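Local coordinates for archaeal flagellar ATP-binding protein FlaH (Methanocaldococcus jannaschii DSM 2661, PDB 4WIA) that probably binds ATP and magnesium as a KaiC-like P-loop ATPase component of the archaellum, the archaeal flagellum, at residues A7-S12 with C44-Y49; I30-E35 with I184-F189; S76-I81 with E220-I225; D194-A199 with N214-V219. All coordinates share one frame; numbering follows the deposited sequence.

How the interactions relate
Interactions 2 and 4 both belong to the large mixed sheet and rest on backbone hydrogen bonds, parallel in interaction 2 and antiparallel in interaction 4; strands 182-191 and 194-204 are neighbours and tie the two together. Interaction 2 is buried, whereas interaction 4 is only partly so. Interactions 1 and 3 instead join loops to other elements, through side chains as much as backbone. Interaction 1, also buried, anchors the N-terminal loop on helix 40-53 through an arginine; interaction 3, partly buried, fastens a helix end to the turn before strand 224-227, outermost in this chain's sheet. Arg46 and Tyr79 pack together where these two meet, and both contacts touch the second subunit.

Interaction 1: A7-S12 with C44-Y49; sequences ARIDLS and CQRLAY. With SO4 (sulfate ion), chain D.
The carbonyl oxygen of Ile9 is gripped by both terminal nitrogens of Arg46, NH1 at 2.9 Å and NH2 at 3.0 Å from Ile9 O. The oxygen sits at the edge of the guanidinium, close to its plane, so that the group meets it end-on; NH1 lies in the carbonyl plane while NH2 is tilted from it. Neither bond is straight, as expected when two N-H groups converge on one acceptor. Arg46 NE turns to Asp14 in a salt bridge, which leaves the guanidinium held along more than one side. Leu11 meets Arg46 tip to tip: its CD1 lies over the centre of one guanidinium face, 3.4 Å from Arg46 CZ.

The contact fastens the loop between strand 6-7 and helix 16-19 to helix 40-53, the helix that starts within the probable Walker A P-loop of this KaiC-like fold. An alanine in place of Arg46 would probably leave Ile9 O without its two donors and Asp14 without this ionic partner, with the Leu11 methyl facing a gap.

Around this polar centre the packing is apolar. Ile9 and Leu47 run side by side, pointing the same way, with Ile9 CG2 4.2 Å from Leu47 CD2. Leu11 crosses Tyr49 at about a right angle, its CD1 at the ring edge, 3.9 Å from Tyr49 CD2. Beyond Leu11, Ser12 N donates to O4 of a sulfate ion, probably from the crystallisation liquor, at 2.8 Å, and the same ion is bound by Arg13 and by Lys84 and Arg55 of the second subunit.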
# COMPACT_ATOMS: atom_id res chain seq x y z
N ALA A 7 -13.86 -4.11 -0.69
CA ALA A 7 -12.86 -3.42 -1.42
C ALA A 7 -12.43 -2.15 -0.66
O ALA A 7 -13.27 -1.37 -0.26
CB ALA A 7 -13.40 -3.03 -2.77
N ARG A 8 -11.13 -1.98 -0.50
CA ARG A 8 -10.56 -0.90 0.29
C ARG A 8 -10.29 0.36 -0.48
O ARG A 8 -9.89 0.34 -1.64
CB ARG A 8 -9.34 -1.41 0.94
CG ARG A 8 -9.68 -2.57 1.86
CD ARG A 8 -8.68 -2.64 2.97
NE ARG A 8 -9.20 -2.02 4.20
CZ ARG A 8 -8.44 -1.65 5.23
NH1 ARG A 8 -7.12 -1.80 5.16
NH2 ARG A 8 -9.00 -1.08 6.30
N ILE A 9 -10.66 1.45 0.14
CA ILE A 9 -10.50 2.76 -0.42
C ILE A 9 -9.64 3.67 0.51
O ILE A 9 -9.57 4.89 0.28
CB ILE A 9 -11.87 3.44 -0.63
CG1 ILE A 9 -12.68 3.43 0.65
CG2 ILE A 9 -12.65 2.73 -1.71
CD1 ILE A 9 -13.31 4.75 1.00
N ASP A 10 -8.95 3.07 1.46
CA ASP A 10 -8.26 3.80 2.50
C ASP A 10 -7.21 4.76 2.02
O ASP A 10 -6.35 4.39 1.28
CB ASP A 10 -7.51 2.82 3.37
CG ASP A 10 -8.32 1.68 3.82
OD1 ASP A 10 -9.31 1.31 3.22
OD2 ASP A 10 -7.93 1.10 4.79
N LEU A 11 -7.23 5.97 2.55
CA LEU A 11 -6.13 6.90 2.44
C LEU A 11 -5.73 7.48 3.78
O LEU A 11 -6.55 7.63 4.69
CB LEU A 11 -6.58 8.06 1.53
CG LEU A 11 -7.04 7.72 0.13
CD1 LEU A 11 -7.43 8.98 -0.59
CD2 LEU A 11 -5.94 7.05 -0.66
N SER A 12 -4.47 7.88 3.89
CA SER A 12 -4.01 8.50 5.09
C SER A 12 -4.79 9.77 5.41
O SER A 12 -5.06 10.06 6.57
CB SER A 12 -2.52 8.83 5.00
OG SER A 12 -1.69 7.69 5.02
N CYS A 44 -16.64 10.49 -6.95
CA CYS A 44 -16.20 9.36 -7.79
C CYS A 44 -14.72 9.34 -7.88
O CYS A 44 -14.11 8.30 -7.90
CB CYS A 44 -16.78 9.47 -9.24
SG CYS A 44 -18.55 9.17 -9.32
N GLN A 45 -14.15 10.53 -7.96
CA GLN A 45 -12.68 10.70 -8.09
C GLN A 45 -11.93 10.26 -6.84
O GLN A 45 -10.94 9.55 -6.95
CB GLN A 45 -12.38 12.14 -8.44
CG GLN A 45 -12.72 12.42 -9.87
CD GLN A 45 -13.03 13.87 -10.19
OE1 GLN A 45 -12.70 14.80 -9.44
NE2 GLN A 45 -13.65 14.07 -11.37
N ARG A 46 -12.46 10.62 -5.66
CA ARG A 46 -11.91 10.15 -4.38
C ARG A 46 -11.99 8.62 -4.30
O ARG A 46 -11.03 7.94 -3.87
CB ARG A 46 -12.65 10.77 -3.20
CG ARG A 46 -12.50 10.03 -1.86
CD ARG A 46 -11.06 10.11 -1.35
NE ARG A 46 -10.88 9.40 -0.08
CZ ARG A 46 -10.68 8.09 0.06
NH1 ARG A 46 -10.69 7.29 -0.99
NH2 ARG A 46 -10.47 7.58 1.25
N LEU A 47 -13.15 8.09 -4.67
CA LEU A 47 -13.28 6.62 -4.61
C LEU A 47 -12.31 5.95 -5.56
O LEU A 47 -11.62 5.00 -5.20
CB LEU A 47 -14.72 6.23 -4.92
CG LEU A 47 -15.66 6.61 -3.78
CD1 LEU A 47 -17.11 6.45 -4.18
CD2 LEU A 47 -15.37 5.80 -2.51
N ALA A 48 -12.23 6.46 -6.80
CA ALA A 48 -11.30 5.91 -7.77
C ALA A 48 -9.86 5.96 -7.30
O ALA A 48 -9.14 4.98 -7.38
CB ALA A 48 -11.44 6.64 -9.11
N TYR A 49 -9.42 7.10 -6.78
CA TYR A 49 -8.06 7.18 -6.22
C TYR A 49 -7.81 6.20 -5.09
O TYR A 49 -6.76 5.57 -5.04
CB TYR A 49 -7.76 8.61 -5.78
CG TYR A 49 -6.30 8.87 -5.44
CD1 TYR A 49 -5.35 8.91 -6.43
CD2 TYR A 49 -5.89 9.04 -4.13
CE1 TYR A 49 -4.03 9.10 -6.13
CE2 TYR A 49 -4.54 9.27 -3.81
CZ TYR A 49 -3.64 9.30 -4.81
OH TYR A 49 -2.36 9.51 -4.49
S SO4 D . -2.72 9.41 1.13
O1 SO4 D . -1.38 9.82 1.60
O2 SO4 D . -3.75 10.27 1.78
O3 SO4 D . -2.81 9.57 -0.33
O4 SO4 D . -2.96 8.00 1.50

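Interaction 2: I30-E35 with I184-F189; sequences IIIEGE and IRTELF
Strand 30-33 and strand 184-189 run parallel, their axes 4.7 Å apart at closest and inclined by 22°, with Ile32 paired to Ile184 and Glu33 to Arg185. Three backbone bonds join them: Ile184 N to Ile31 O, Glu33 N to Ile184 O at 2.8 Å, and Thr186 N to Glu33 O at 3.0 Å. The last donor stands above the carbonyl plane of Glu33.

Ile32 and Ile184 share one face of the sheet, where Ile184 CD1 also reaches Ile30 CG2 at 4.0 Å, the two side chains lying side by side and pointing the same way. Further on, Ile32 CG2 meets Thr186 CG2 at 3.9 Å. Thr186 OG1, set between the backbone N and the carbonyl carbon (chi1 56°), lies 3.6 Å from Gly34 CA and is hydrogen-bonded to Thr38; Gly34, having no side chain, lets OG1 come this close. On the face shared by Glu33 and Arg185, the extended Glu33 side chain ends in a salt bridge from OE2 to Arg177.

Lys40 NZ binds Gly34 O, and Thr38 and Lys40 probably bind ATP. The arrangement is that of a P-loop NTPase, in which a central parallel strand leads into what is probably the Walker A loop.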
# COMPACT_ATOMS: atom_id res chain seq x y z
N ILE A 30 -23.47 1.39 -6.88
CA ILE A 30 -23.58 2.61 -6.16
C ILE A 30 -24.14 3.66 -7.09
O ILE A 30 -23.61 3.89 -8.17
CB ILE A 30 -22.19 3.08 -5.71
CG1 ILE A 30 -21.47 1.94 -4.98
CG2 ILE A 30 -22.31 4.32 -4.83
CD1 ILE A 30 -20.17 2.34 -4.30
N ILE A 31 -25.21 4.28 -6.68
CA ILE A 31 -25.77 5.38 -7.43
C ILE A 31 -25.58 6.67 -6.64
O ILE A 31 -26.00 6.77 -5.50
CB ILE A 31 -27.29 5.16 -7.67
CG1 ILE A 31 -27.50 3.89 -8.49
CG2 ILE A 31 -27.90 6.36 -8.40
CD1 ILE A 31 -26.87 3.92 -9.87
N ILE A 32 -24.96 7.64 -7.26
CA ILE A 32 -24.79 8.94 -6.67
C ILE A 32 -25.64 9.95 -7.37
O ILE A 32 -25.39 10.29 -8.50
CB ILE A 32 -23.33 9.37 -6.71
CG1 ILE A 32 -22.45 8.27 -6.05
CG2 ILE A 32 -23.18 10.68 -5.95
CD1 ILE A 32 -20.95 8.49 -6.23
N GLU A 33 -26.70 10.39 -6.70
CA GLU A 33 -27.73 11.16 -7.34
C GLU A 33 -27.77 12.54 -6.72
O GLU A 33 -27.95 12.68 -5.50
CB GLU A 33 -29.10 10.47 -7.15
CG GLU A 33 -30.31 11.36 -7.51
CD GLU A 33 -31.67 10.69 -7.41
OE1 GLU A 33 -31.78 9.57 -6.88
OE2 GLU A 33 -32.66 11.31 -7.92
N GLY A 34 -27.70 13.57 -7.56
CA GLY A 34 -27.83 14.93 -7.07
C GLY A 34 -27.72 15.87 -8.24
O GLY A 34 -27.26 15.49 -9.31
N GLU A 35 -28.08 17.12 -8.01
CA GLU A 35 -28.01 18.14 -9.03
C GLU A 35 -26.57 18.55 -9.38
O GLU A 35 -25.59 18.13 -8.76
CB GLU A 35 -28.80 19.36 -8.58
CG GLU A 35 -30.23 19.01 -8.28
CD GLU A 35 -31.15 20.19 -8.26
OE1 GLU A 35 -32.29 20.02 -7.78
OE2 GLU A 35 -30.75 21.28 -8.73
N ILE A 184 -26.63 7.10 -2.70
CA ILE A 184 -26.11 8.25 -2.06
C ILE A 184 -26.67 9.47 -2.75
O ILE A 184 -26.54 9.61 -3.97
CB ILE A 184 -24.59 8.33 -2.18
CG1 ILE A 184 -23.96 7.08 -1.62
CG2 ILE A 184 -24.08 9.55 -1.45
CD1 ILE A 184 -22.47 6.97 -1.90
N ARG A 185 -27.25 10.37 -1.97
CA ARG A 185 -27.75 11.62 -2.51
C ARG A 185 -26.90 12.79 -2.06
O ARG A 185 -26.63 12.94 -0.87
CB ARG A 185 -29.21 11.83 -2.10
CG ARG A 185 -29.78 13.19 -2.45
CD ARG A 185 -31.27 13.20 -2.36
NE ARG A 185 -31.78 14.55 -2.16
CZ ARG A 185 -32.15 15.40 -3.13
NH1 ARG A 185 -32.09 15.08 -4.43
NH2 ARG A 185 -32.59 16.61 -2.79
N THR A 186 -26.51 13.63 -3.02
CA THR A 186 -25.66 14.78 -2.76
C THR A 186 -26.42 16.10 -2.87
O THR A 186 -27.28 16.22 -3.73
CB THR A 186 -24.45 14.83 -3.69
OG1 THR A 186 -24.87 14.80 -5.04
CG2 THR A 186 -23.57 13.65 -3.45
N GLU A 187 -26.11 17.05 -1.98
CA GLU A 187 -26.60 18.43 -2.05
C GLU A 187 -25.55 19.42 -1.54
O GLU A 187 -24.55 19.05 -0.93
CB GLU A 187 -27.88 18.66 -1.23
CG GLU A 187 -29.09 17.87 -1.74
CD GLU A 187 -30.48 18.37 -1.33
OE1 GLU A 187 -30.87 19.55 -1.41
OE2 GLU A 187 -31.27 17.51 -0.96
N LEU A 188 -25.80 20.68 -1.82
CA LEU A 188 -25.04 21.75 -1.26
C LEU A 188 -25.87 22.36 -0.15
O LEU A 188 -27.08 22.36 -0.22
CB LEU A 188 -24.77 22.84 -2.29
CG LEU A 188 -23.78 22.52 -3.39
CD1 LEU A 188 -23.68 23.75 -4.29
CD2 LEU A 188 -22.40 22.13 -2.87
N PHE A 189 -25.20 22.85 0.88
CA PHE A 189 -25.87 23.61 1.92
C PHE A 189 -24.83 24.52 2.54
O PHE A 189 -23.62 24.29 2.40
CB PHE A 189 -26.50 22.69 2.97
CG PHE A 189 -25.49 22.06 3.92
CD1 PHE A 189 -24.60 21.09 3.48
CD2 PHE A 189 -25.43 22.46 5.24
CE1 PHE A 189 -23.70 20.51 4.34
CE2 PHE A 189 -24.52 21.90 6.10
CZ PHE A 189 -23.65 20.93 5.66

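Interaction 3: S76-I81 with E220-I225; sequences SLNYSI and EPKIGI. With SO4 (sulfate ion), chain G.
Lys222 holds the end of helix 67-76 through its backbone N, which donates to Ser76 O at 2.8 Å. Its NZ also approaches Asn78 OD1, tilted from the plane of the amide, but at 2.5 Å this bond is very short and less certain. A further bond runs from Ile225 N to Tyr79 OH at 3.1 Å, and a water accepts from the same hydroxyl while donating to Ile225 O. Tyr79 OH thus serves both backbone polar atoms of Ile225, one directly and one through the water.

Asn78, with its positive phi (58°), closes the helix in a Schellman motif. Across from Leu77, Ile223 and Gly224 both lie opposite Glu220 in a classic beta bulge, at the turn between strands 214-220 and 224-227. Gly224, whose backbone angles themselves call for glycine, has its CA 3.8 Å from Leu77 CD2 and 3.6 Å from Tyr79 OH.

Tyr79 crosses Ile225 at about a right angle, with Ile225 CD1 3.3 Å from its OH. A phenylalanine at Tyr79 would probably leave Ile225 N and the bridging water without their hydroxyl partner. The Tyr79 ring also meets that of Tyr49 on helix 40-53, and Ile225 packs on Val42 and Arg46 of the same helix.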
# COMPACT_ATOMS: atom_id res chain seq x y z
N SER A 76 -5.35 18.54 -9.44
CA SER A 76 -5.77 19.70 -8.67
C SER A 76 -6.23 19.26 -7.27
O SER A 76 -6.08 19.99 -6.34
CB SER A 76 -6.92 20.44 -9.34
OG SER A 76 -8.12 19.66 -9.28
N LEU A 77 -6.75 18.05 -7.18
CA LEU A 77 -7.12 17.44 -5.91
C LEU A 77 -6.00 16.65 -5.24
O LEU A 77 -6.18 16.06 -4.15
CB LEU A 77 -8.30 16.49 -6.15
CG LEU A 77 -9.51 17.21 -6.75
CD1 LEU A 77 -10.62 16.24 -7.04
CD2 LEU A 77 -10.03 18.32 -5.88
N ASN A 78 -4.82 16.63 -5.85
CA ASN A 78 -3.78 15.80 -5.32
C ASN A 78 -4.16 14.35 -5.26
O ASN A 78 -3.79 13.63 -4.35
CB ASN A 78 -3.41 16.29 -3.93
CG ASN A 78 -1.93 16.29 -3.74
OD1 ASN A 78 -1.22 17.33 -3.96
ND2 ASN A 78 -1.42 15.10 -3.52
N TYR A 79 -4.88 13.91 -6.29
CA TYR A 79 -5.16 12.53 -6.50
C TYR A 79 -4.51 12.17 -7.81
O TYR A 79 -5.17 11.57 -8.68
CB TYR A 79 -6.67 12.28 -6.70
CG TYR A 79 -7.57 12.49 -5.53
CD1 TYR A 79 -7.12 12.33 -4.22
CD2 TYR A 79 -8.89 12.89 -5.72
CE1 TYR A 79 -7.96 12.50 -3.14
CE2 TYR A 79 -9.73 13.12 -4.64
CZ TYR A 79 -9.25 12.91 -3.36
OH TYR A 79 -10.07 13.14 -2.27
N SER A 80 -3.23 12.45 -7.99
CA SER A 80 -2.68 12.33 -9.31
C SER A 80 -2.57 10.84 -9.76
O SER A 80 -2.25 9.94 -8.99
CB SER A 80 -1.38 13.14 -9.45
OG SER A 80 -0.29 12.39 -8.96
N ILE A 81 -2.94 10.58 -11.02
CA ILE A 81 -3.09 9.20 -11.51
C ILE A 81 -2.33 8.91 -12.81
O ILE A 81 -2.70 8.02 -13.57
CB ILE A 81 -4.54 8.84 -11.64
CG1 ILE A 81 -5.41 9.97 -12.27
CG2 ILE A 81 -5.11 8.49 -10.25
CD1 ILE A 81 -5.07 10.43 -13.66
N GLU A 220 -11.25 20.65 -1.28
CA GLU A 220 -10.14 21.57 -0.98
C GLU A 220 -9.01 21.36 -1.98
O GLU A 220 -8.64 20.19 -2.28
CB GLU A 220 -9.61 21.37 0.47
CG GLU A 220 -10.56 21.76 1.61
CD GLU A 220 -10.81 23.24 1.77
OE1 GLU A 220 -10.35 24.03 0.93
OE2 GLU A 220 -11.46 23.59 2.78
N PRO A 221 -8.47 22.47 -2.51
CA PRO A 221 -7.30 22.41 -3.42
C PRO A 221 -6.17 21.56 -2.81
O PRO A 221 -5.83 21.74 -1.62
CB PRO A 221 -6.86 23.89 -3.58
CG PRO A 221 -8.01 24.72 -3.13
CD PRO A 221 -8.97 23.86 -2.33
N LYS A 222 -5.65 20.61 -3.61
CA LYS A 222 -4.47 19.78 -3.26
C LYS A 222 -4.66 18.86 -2.03
O LYS A 222 -3.67 18.38 -1.41
CB LYS A 222 -3.22 20.67 -3.07
CG LYS A 222 -2.91 21.58 -4.24
CD LYS A 222 -2.72 20.81 -5.55
CE LYS A 222 -1.25 20.42 -5.80
NZ LYS A 222 -0.91 18.95 -5.87
N ILE A 223 -5.94 18.63 -1.70
CA ILE A 223 -6.35 17.65 -0.71
C ILE A 223 -7.44 16.76 -1.32
O ILE A 223 -7.34 15.53 -1.33
CB ILE A 223 -6.94 18.35 0.55
CG1 ILE A 223 -5.87 19.19 1.24
CG2 ILE A 223 -7.58 17.31 1.49
CD1 ILE A 223 -6.39 20.07 2.37
N GLY A 224 -8.45 17.40 -1.90
CA GLY A 224 -9.59 16.72 -2.44
C GLY A 224 -10.65 16.89 -1.39
O GLY A 224 -10.85 17.98 -0.85
N ILE A 225 -11.34 15.79 -1.14
CA ILE A 225 -12.38 15.73 -0.17
C ILE A 225 -11.73 15.96 1.21
O ILE A 225 -10.88 15.17 1.62
CB ILE A 225 -13.02 14.32 -0.19
CG1 ILE A 225 -13.91 14.10 -1.36
CG2 ILE A 225 -13.92 14.06 0.99
CD1 ILE A 225 -13.16 14.20 -2.62
S SO4 G . 1.98 10.23 -10.61
O1 SO4 G . 0.72 10.93 -10.65
O2 SO4 G . 2.38 10.10 -9.24
O3 SO4 G . 2.97 10.98 -11.36
O4 SO4 G . 1.95 8.86 -11.02
O HOH W 1 -9.56 13.18 0.45

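Interaction 4: D194-A199 with N214-V219; sequences DLKNLA and NIVFRV
Asn197 and Phe217 face each other as a hydrogen-bonded pair of antiparallel strands, with Asn197 N to Phe217 O at 2.8 Å and Phe217 N to Asn197 O at 3.0 Å. Ala199 and Ile215 form a second such pair, each N donating to the other's O. Between them, Leu198 and Val216 make a non-hydrogen-bonded pair, where CA-H...O contacts supplement the ladder: Val216 CA approaches Asn197 O, and Leu198 CA approaches Ile215 O.

The aromatic contact lies on the face that carries Asn197, Ala199, Ile215 and Phe217. With CG set between the backbone N and the carbonyl carbon (chi1 60°), the Phe217 ring lies against Asn197, whose CB sits over one face, offset toward the rim, in a CH-pi contact 3.5 Å from the centroid of the Phe217 ring. The amide plane of Asn197 is stacked within 9° of the ring plane. Ala199 CB comes to the ring edge instead, 3.9 Å from Phe217 CE1. The amide is further fixed by Asn197 ND2, which donates to Thr38 O in the probable P-loop.

On the face of Leu198 and Val216 the contacts are between aliphatic groups. Leu198 CD1 touches Val216 CG2 at 3.8 Å and Asn214 CB at 3.7 Å, while Lys196 CD lies 3.7 Å from Val216 CG1. Lys196 NZ pairs with Glu228 in a salt bridge; this lysine probably binds ATP.

The two strands form a beta hairpin in the mixed sheet. Strand 182-191 flanks it beside strand 194-204, through backbone bonds of Lys196 with Phe189 and Leu198 with Glu187, and strand 224-227 flanks it beside strand 214-220, where Phe217 packs on Ile225.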
# COMPACT_ATOMS: atom_id res chain seq x y z
N ASP A 194 -20.69 29.37 5.00
CA ASP A 194 -19.79 28.54 4.23
C ASP A 194 -20.62 27.50 3.48
O ASP A 194 -21.59 26.97 3.99
CB ASP A 194 -18.79 27.84 5.14
CG ASP A 194 -17.81 28.79 5.78
OD1 ASP A 194 -18.07 30.00 5.81
OD2 ASP A 194 -16.78 28.31 6.28
N LEU A 195 -20.24 27.24 2.24
CA LEU A 195 -20.94 26.31 1.40
C LEU A 195 -20.25 24.95 1.48
O LEU A 195 -19.05 24.86 1.44
CB LEU A 195 -20.99 26.91 0.01
CG LEU A 195 -21.80 26.28 -1.13
CD1 LEU A 195 -22.26 27.28 -2.20
CD2 LEU A 195 -20.95 25.19 -1.74
N LYS A 196 -21.03 23.87 1.66
CA LYS A 196 -20.47 22.54 1.89
C LYS A 196 -21.27 21.55 1.11
O LYS A 196 -22.39 21.85 0.72
CB LYS A 196 -20.57 22.16 3.37
CG LYS A 196 -19.67 23.02 4.27
CD LYS A 196 -19.59 22.48 5.70
CE LYS A 196 -20.44 23.31 6.62
NZ LYS A 196 -20.58 22.70 7.97
N ASN A 197 -20.70 20.36 0.92
CA ASN A 197 -21.41 19.27 0.33
C ASN A 197 -21.92 18.32 1.38
O ASN A 197 -21.28 18.14 2.41
CB ASN A 197 -20.49 18.52 -0.57
CG ASN A 197 -19.83 19.43 -1.56
OD1 ASN A 197 -18.97 20.22 -1.19
ND2 ASN A 197 -20.20 19.31 -2.83
N LEU A 198 -23.08 17.73 1.13
CA LEU A 198 -23.55 16.67 1.98
C LEU A 198 -23.83 15.51 1.10
O LEU A 198 -24.52 15.67 0.12
CB LEU A 198 -24.82 17.08 2.73
CG LEU A 198 -25.52 15.94 3.48
CD1 LEU A 198 -24.75 15.59 4.73
CD2 LEU A 198 -26.94 16.34 3.85
N ALA A 199 -23.29 14.35 1.48
CA ALA A 199 -23.59 13.08 0.86
C ALA A 199 -24.36 12.25 1.86
O ALA A 199 -23.84 11.90 2.90
CB ALA A 199 -22.32 12.40 0.52
N ASN A 214 -24.93 10.72 7.21
CA ASN A 214 -24.66 12.01 6.61
C ASN A 214 -23.20 12.28 6.58
O ASN A 214 -22.60 12.38 7.60
CB ASN A 214 -25.34 13.08 7.40
CG ASN A 214 -26.83 12.95 7.34
OD1 ASN A 214 -27.43 13.08 6.27
ND2 ASN A 214 -27.45 12.69 8.47
N ILE A 215 -22.62 12.45 5.42
CA ILE A 215 -21.19 12.75 5.33
C ILE A 215 -21.03 14.17 4.78
O ILE A 215 -21.33 14.45 3.62
CB ILE A 215 -20.48 11.73 4.47
CG1 ILE A 215 -20.61 10.34 5.10
CG2 ILE A 215 -19.02 12.08 4.35
CD1 ILE A 215 -20.23 9.21 4.15
N VAL A 216 -20.60 15.10 5.65
CA VAL A 216 -20.36 16.47 5.22
C VAL A 216 -18.91 16.62 4.76
O VAL A 216 -18.01 16.08 5.36
CB VAL A 216 -20.64 17.45 6.34
CG1 VAL A 216 -20.40 18.87 5.88
CG2 VAL A 216 -22.07 17.27 6.84
N PHE A 217 -18.71 17.32 3.65
CA PHE A 217 -17.36 17.61 3.17
C PHE A 217 -17.30 18.91 2.40
O PHE A 217 -18.33 19.49 2.06
CB PHE A 217 -16.80 16.48 2.31
CG PHE A 217 -17.60 16.16 1.07
CD1 PHE A 217 -18.70 15.30 1.13
CD2 PHE A 217 -17.26 16.69 -0.17
CE1 PHE A 217 -19.45 15.00 -0.00
CE2 PHE A 217 -18.01 16.37 -1.32
CZ PHE A 217 -19.11 15.53 -1.23
N ARG A 218 -16.07 19.36 2.17
CA ARG A 218 -15.80 20.43 1.22
C ARG A 218 -14.66 19.93 0.32
O ARG A 218 -13.92 19.01 0.66
CB ARG A 218 -15.45 21.73 1.92
CG ARG A 218 -14.18 21.69 2.73
CD ARG A 218 -14.12 22.70 3.88
NE ARG A 218 -13.30 22.17 4.98
CZ ARG A 218 -13.68 21.19 5.82
NH1 ARG A 218 -12.87 20.77 6.80
NH2 ARG A 218 -14.87 20.60 5.67
N VAL A 219 -14.59 20.49 -0.86
CA VAL A 219 -13.56 20.10 -1.80
C VAL A 219 -12.44 21.12 -1.64
O VAL A 219 -12.67 22.30 -1.82
CB VAL A 219 -14.11 20.07 -3.24
CG1 VAL A 219 -13.01 19.73 -4.23
CG2 VAL A 219 -15.28 19.07 -3.35